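Local coordinates for protein C-domain type II peptide synthetase (Streptomyces globisporus, PDB 4ZNM) that is a free-standing condensation-domain protein of the nonribosomal peptide synthetase type, with a fold of the CoA-dependent acyltransferase clan, at residues 67-81 and 129-141. Residues are numbered along the deposited sequence; the frame is centred on the assembly and turned at random. Where two conformers were deposited one is given.
Sequences LGDVVVRHEALRTSL and LSVRELPLLRAVL. With NA (sodium ion), chain C.
L137 points its CD2 methyl into a pocket of aliphatic groups formed by L67, V70, V71 and L77, and so packs helix 60-73 and the turn after it onto strand 137-143 of the mixed sheet, an α/β layer of the condensation-domain fold. The axes of segments 67-73 and 137-141 run nearly antiparallel (161°) and come within 10.0 Å of each other. L137 meets V70 CG1 and L77 CD1, each 3.9 Å from its CD2, because chi1 of 170° turns CG away from its own N; V70 crosses this leucine at about a right angle, whereas V71 slides past it in the opposite direction. Farther along the strand, L67 CD1 rests on A139 CB. I168 and L172 of helix 162-180 also touch this apolar layer, at L77 and L67.

Polar links join the turn and strand 79-84 to the loop 129-136. L81 N donates to V131 O (3.1 Å) in a nearly straight bond (167°), although the donor stands above the carbonyl plane. One water bridges L77 O and L136 N, and another S80 OG and R132 O. The same loop wraps a sodium ion, bound by both O and OG of S130, by the carbonyls of E133 and P135, and by a water. L136 presses its CD1 methyl against T79 O at 3.3 Å, and L134, lying between the two bridging waters, brings CD2 to 3.8 Å from R78 CA.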
loop_
_atom_site.group_PDB
_atom_site.type_symbol
_atom_site.label_atom_id
_atom_site.label_comp_id
_atom_site.label_asym_id
_atom_site.label_seq_id
_atom_site.Cartn_x
_atom_site.Cartn_y
_atom_site.Cartn_z
ATOM N N LEU A 67 9.729 -20.915 -4.976
ATOM C CA LEU A 67 8.526 -20.329 -4.407
ATOM C C LEU A 67 8.073 -21.101 -3.155
ATOM O O LEU A 67 7.681 -20.495 -2.146
ATOM C CB LEU A 67 7.409 -20.291 -5.443
ATOM C CG LEU A 67 6.300 -19.357 -4.961
ATOM C CD1 LEU A 67 6.548 -17.991 -5.549
ATOM C CD2 LEU A 67 4.926 -19.893 -5.296
ATOM N N GLY A 68 8.138 -22.419 -3.222
ATOM C CA GLY A 68 8.005 -23.262 -2.041
ATOM C C GLY A 68 8.977 -22.845 -0.939
ATOM O O GLY A 68 8.588 -22.694 0.215
ATOM N N ASP A 69 10.221 -22.586 -1.314
ATOM C CA ASP A 69 11.285 -22.213 -0.356
ATOM C C ASP A 69 10.927 -20.920 0.377
ATOM O O ASP A 69 11.161 -20.787 1.582
ATOM C CB ASP A 69 12.636 -21.990 -1.059
ATOM C CG ASP A 69 13.257 -23.264 -1.607
ATOM O OD1 ASP A 69 12.832 -24.358 -1.186
ATOM O OD2 ASP A 69 14.207 -23.166 -2.446
ATOM N N VAL A 70 10.352 -19.971 -0.360
ATOM C CA VAL A 70 10.117 -18.641 0.179
ATOM C C VAL A 70 8.902 -18.645 1.101
ATOM O O VAL A 70 8.795 -17.796 1.990
ATOM C CB VAL A 70 9.974 -17.582 -0.949
ATOM C CG1 VAL A 70 8.589 -17.598 -1.607
ATOM C CG2 VAL A 70 10.249 -16.188 -0.391
ATOM N N VAL A 71 8.011 -19.616 0.918
ATOM C CA VAL A 71 6.884 -19.792 1.820
ATOM C C VAL A 71 7.351 -20.494 3.097
ATOM O O VAL A 71 6.907 -20.145 4.192
ATOM C CB VAL A 71 5.752 -20.575 1.148
ATOM C CG1 VAL A 71 4.695 -20.973 2.180
ATOM C CG2 VAL A 71 5.113 -19.697 0.038
ATOM N N VAL A 72 8.261 -21.457 2.968
ATOM C CA VAL A 72 8.806 -22.108 4.152
ATOM C C VAL A 72 9.566 -21.062 4.963
ATOM O O VAL A 72 9.505 -21.059 6.177
ATOM C CB VAL A 72 9.702 -23.263 3.812
ATOM C CG1 VAL A 72 10.474 -23.713 5.038
ATOM C CG2 VAL A 72 8.894 -24.428 3.197
ATOM N N ARG A 73 10.275 -20.183 4.267
ATOM C CA ARG A 73 11.122 -19.171 4.900
ATOM C C ARG A 73 10.368 -18.162 5.774
ATOM O O ARG A 73 10.877 -17.740 6.808
ATOM C CB ARG A 73 11.874 -18.418 3.808
ATOM C CG ARG A 73 12.681 -17.233 4.269
ATOM C CD ARG A 73 13.590 -16.755 3.152
ATOM N NE ARG A 73 14.248 -15.515 3.517
ATOM C CZ ARG A 73 15.425 -15.430 4.128
ATOM N NH1 ARG A 73 16.135 -16.522 4.423
ATOM N NH2 ARG A 73 15.904 -14.230 4.429
ATOM N N HIS A 74 9.172 -17.773 5.344
ATOM C CA HIS A 74 8.419 -16.693 5.991
ATOM C C HIS A 74 7.100 -17.206 6.584
ATOM O O HIS A 74 6.144 -17.498 5.849
ATOM C CB HIS A 74 8.125 -15.573 4.999
ATOM C CG HIS A 74 9.351 -14.876 4.508
ATOM N ND1 HIS A 74 10.142 -14.098 5.330
ATOM C CD2 HIS A 74 9.936 -14.847 3.283
ATOM C CE1 HIS A 74 11.173 -13.640 4.636
ATOM N NE2 HIS A 74 11.065 -14.077 3.390
ATOM N N GLU A 75 7.042 -17.281 7.907
ATOM C CA GLU A 75 5.824 -17.752 8.601
ATOM C C GLU A 75 4.569 -16.962 8.261
ATOM O O GLU A 75 3.487 -17.536 8.206
ATOM C CB GLU A 75 6.002 -17.709 10.120
ATOM C CG GLU A 75 6.847 -18.828 10.618
ATOM C CD GLU A 75 7.153 -18.768 12.107
ATOM O OE1 GLU A 75 6.634 -17.867 12.825
ATOM O OE2 GLU A 75 7.932 -19.652 12.544
ATOM N N ALA A 76 4.694 -15.656 8.055
ATOM C CA ALA A 76 3.528 -14.861 7.716
ATOM C C ALA A 76 2.841 -15.420 6.472
ATOM O O ALA A 76 1.642 -15.258 6.326
ATOM C CB ALA A 76 3.899 -13.408 7.496
ATOM N N LEU A 77 3.601 -16.070 5.583
ATOM C CA LEU A 77 3.040 -16.570 4.321
ATOM C C LEU A 77 2.344 -17.920 4.476
ATOM O O LEU A 77 1.864 -18.485 3.494
ATOM C CB LEU A 77 4.129 -16.725 3.243
ATOM C CG LEU A 77 4.802 -15.422 2.770
ATOM C CD1 LEU A 77 5.812 -15.693 1.682
ATOM C CD2 LEU A 77 3.779 -14.447 2.288
ATOM N N ARG A 78 2.341 -18.421 5.704
ATOM C CA ARG A 78 1.745 -19.687 6.090
ATOM C C ARG A 78 0.838 -19.472 7.294
ATOM O O ARG A 78 0.461 -20.436 7.948
ATOM C CB ARG A 78 2.822 -20.718 6.482
ATOM C CG ARG A 78 3.779 -21.016 5.474
ATOM C CD ARG A 78 4.718 -22.064 5.972
ATOM N NE ARG A 78 5.970 -21.593 6.556
ATOM C CZ ARG A 78 6.366 -21.889 7.792
ATOM N NH1 ARG A 78 5.576 -22.559 8.617
ATOM N NH2 ARG A 78 7.552 -21.483 8.223
ATOM N N THR A 79 0.521 -18.219 7.613
ATOM C CA THR A 79 -0.355 -17.920 8.758
ATOM C C THR A 79 -1.774 -17.599 8.298
ATOM O O THR A 79 -2.091 -16.481 7.924
ATOM C CB THR A 79 0.200 -16.767 9.607
ATOM O OG1 THR A 79 1.541 -17.090 10.008
ATOM C CG2 THR A 79 -0.602 -16.578 10.866
ATOM N N SER A 80 -2.625 -18.620 8.315
ATOM C CA SER A 80 -4.022 -18.421 7.995
ATOM C C SER A 80 -4.727 -17.687 9.138
ATOM O O SER A 80 -4.262 -17.673 10.279
ATOM C CB SER A 80 -4.699 -19.767 7.756
ATOM O OG SER A 80 -4.729 -20.510 8.964
ATOM N N LEU A 81 -5.859 -17.095 8.807
ATOM C CA LEU A 81 -6.702 -16.384 9.734
ATOM C C LEU A 81 -8.117 -16.948 9.579
ATOM O O LEU A 81 -8.723 -16.838 8.495
ATOM C CB LEU A 81 -6.687 -14.887 9.425
ATOM C CG LEU A 81 -5.341 -14.179 9.576
ATOM C CD1 LEU A 81 -5.503 -12.729 9.174
ATOM C CD2 LEU A 81 -4.824 -14.265 10.997
ATOM N N LEU A 129 -8.010 -14.614 -3.448
ATOM C CA LEU A 129 -7.000 -15.372 -2.713
ATOM C C LEU A 129 -7.412 -15.364 -1.235
ATOM O O LEU A 129 -7.292 -14.354 -0.574
ATOM C CB LEU A 129 -5.626 -14.744 -2.930
ATOM C CG LEU A 129 -4.443 -15.335 -2.168
ATOM C CD1 LEU A 129 -4.310 -16.793 -2.479
ATOM C CD2 LEU A 129 -3.143 -14.622 -2.531
ATOM N N SER A 130 -7.916 -16.490 -0.755
ATOM C CA SER A 130 -8.436 -16.612 0.605
ATOM C C SER A 130 -7.358 -16.413 1.654
ATOM O O SER A 130 -6.172 -16.655 1.391
ATOM C CB SER A 130 -9.062 -17.984 0.791
ATOM O OG SER A 130 -8.049 -18.967 0.851
ATOM N N VAL A 131 -7.769 -15.954 2.839
ATOM C CA VAL A 131 -6.866 -15.931 3.997
ATOM C C VAL A 131 -7.132 -17.154 4.900
ATOM O O VAL A 131 -6.359 -17.489 5.798
ATOM C CB VAL A 131 -7.023 -14.609 4.795
ATOM C CG1 VAL A 131 -8.333 -14.606 5.560
ATOM C CG2 VAL A 131 -5.800 -14.425 5.690
ATOM N N ARG A 132 -8.250 -17.815 4.665
ATOM C CA ARG A 132 -8.723 -18.860 5.582
ATOM C C ARG A 132 -7.992 -20.183 5.371
ATOM O O ARG A 132 -8.029 -21.067 6.228
ATOM C CB ARG A 132 -10.238 -19.055 5.434
ATOM C CG ARG A 132 -10.995 -17.852 6.004
ATOM C CD ARG A 132 -12.488 -18.132 6.281
ATOM N NE ARG A 132 -13.178 -18.428 5.024
ATOM C CZ ARG A 132 -13.703 -17.508 4.217
ATOM N NH1 ARG A 132 -14.311 -17.876 3.096
ATOM N NH2 ARG A 132 -13.634 -16.217 4.527
ATOM N N GLU A 133 -7.303 -20.319 4.244
ATOM C CA GLU A 133 -6.446 -21.489 4.042
ATOM C C GLU A 133 -5.356 -21.174 3.052
ATOM O O GLU A 133 -5.470 -20.232 2.311
ATOM C CB GLU A 133 -7.262 -22.706 3.559
ATOM C CG GLU A 133 -7.827 -22.598 2.174
ATOM C CD GLU A 133 -9.180 -21.933 2.126
ATOM O OE1 GLU A 133 -9.736 -21.622 3.199
ATOM O OE2 GLU A 133 -9.697 -21.726 1.010
ATOM N N LEU A 134 -4.301 -21.972 3.041
ATOM C CA LEU A 134 -3.207 -21.756 2.089
ATOM C C LEU A 134 -3.724 -22.004 0.660
ATOM O O LEU A 134 -4.680 -22.740 0.486
ATOM C CB LEU A 134 -2.034 -22.668 2.434
ATOM C CG LEU A 134 -1.524 -22.548 3.887
ATOM C CD1 LEU A 134 -0.250 -23.307 4.114
ATOM C CD2 LEU A 134 -1.326 -21.085 4.317
ATOM N N PRO A 135 -3.100 -21.382 -0.355
ATOM C CA PRO A 135 -1.914 -20.531 -0.198
ATOM C C PRO A 135 -2.262 -19.092 0.183
ATOM O O PRO A 135 -3.377 -18.643 -0.015
ATOM C CB PRO A 135 -1.270 -20.576 -1.576
ATOM C CG PRO A 135 -2.436 -20.676 -2.520
ATOM C CD PRO A 135 -3.476 -21.530 -1.781
ATOM N N LEU A 136 -1.280 -18.390 0.723
ATOM C CA LEU A 136 -1.362 -16.965 0.944
ATOM C C LEU A 136 -0.494 -16.188 -0.053
ATOM O O LEU A 136 -0.438 -14.954 -0.008
ATOM C CB LEU A 136 -0.924 -16.670 2.368
ATOM C CG LEU A 136 -1.841 -17.276 3.444
ATOM C CD1 LEU A 136 -1.251 -16.955 4.800
ATOM C CD2 LEU A 136 -3.241 -16.732 3.312
ATOM N N LEU A 137 0.204 -16.919 -0.936
ATOM C CA LEU A 137 1.042 -16.318 -1.970
ATOM C C LEU A 137 0.885 -17.184 -3.202
ATOM O O LEU A 137 1.025 -18.385 -3.093
ATOM C CB LEU A 137 2.513 -16.265 -1.547
ATOM C CG LEU A 137 3.564 -15.888 -2.598
ATOM C CD1 LEU A 137 3.505 -14.391 -2.964
ATOM C CD2 LEU A 137 5.000 -16.235 -2.115
ATOM N N ARG A 138 0.571 -16.579 -4.338
ATOM C CA ARG A 138 0.611 -17.281 -5.615
ATOM C C ARG A 138 1.491 -16.543 -6.601
ATOM O O ARG A 138 1.736 -15.345 -6.447
ATOM C CB ARG A 138 -0.762 -17.413 -6.230
ATOM C CG ARG A 138 -1.684 -18.328 -5.483
ATOM C CD ARG A 138 -2.911 -18.711 -6.323
ATOM N NE ARG A 138 -3.921 -17.650 -6.383
ATOM C CZ ARG A 138 -4.079 -16.793 -7.391
ATOM N NH1 ARG A 138 -5.066 -15.888 -7.324
ATOM N NH2 ARG A 138 -3.270 -16.845 -8.465
ATOM N N ALA A 139 1.900 -17.253 -7.646
ATOM C CA ALA A 139 2.716 -16.665 -8.695
ATOM C C ALA A 139 2.240 -17.096 -10.063
ATOM O O ALA A 139 1.881 -18.270 -10.294
ATOM C CB ALA A 139 4.148 -17.056 -8.520
ATOM N N VAL A 140 2.276 -16.141 -10.974
ATOM C CA VAL A 140 1.952 -16.383 -12.360
ATOM C C VAL A 140 3.133 -15.825 -13.188
ATOM O O VAL A 140 3.468 -14.652 -13.097
ATOM C CB VAL A 140 0.630 -15.725 -12.749
ATOM C CG1 VAL A 140 0.310 -15.987 -14.194
ATOM C CG2 VAL A 140 -0.497 -16.229 -11.850
ATOM N N LEU A 141 3.745 -16.685 -13.992
ATOM C CA LEU A 141 4.827 -16.277 -14.874
ATOM C C LEU A 141 4.337 -16.189 -16.322
ATOM O O LEU A 141 3.900 -17.192 -16.898
ATOM C CB LEU A 141 5.982 -17.267 -14.746
ATOM C CG LEU A 141 7.200 -16.923 -15.612
ATOM C CD1 LEU A 141 7.935 -15.711 -15.068
ATOM C CD2 LEU A 141 8.098 -18.122 -15.686
HETATM NA NA NA C . -5.602 -18.897 0.465
HETATM O O HOH W 1 1.061 -19.988 1.307
HETATM O O HOH W 2 -6.490 -22.613 7.885
HETATM O O HOH W 3 -6.468 -19.543 -1.509
#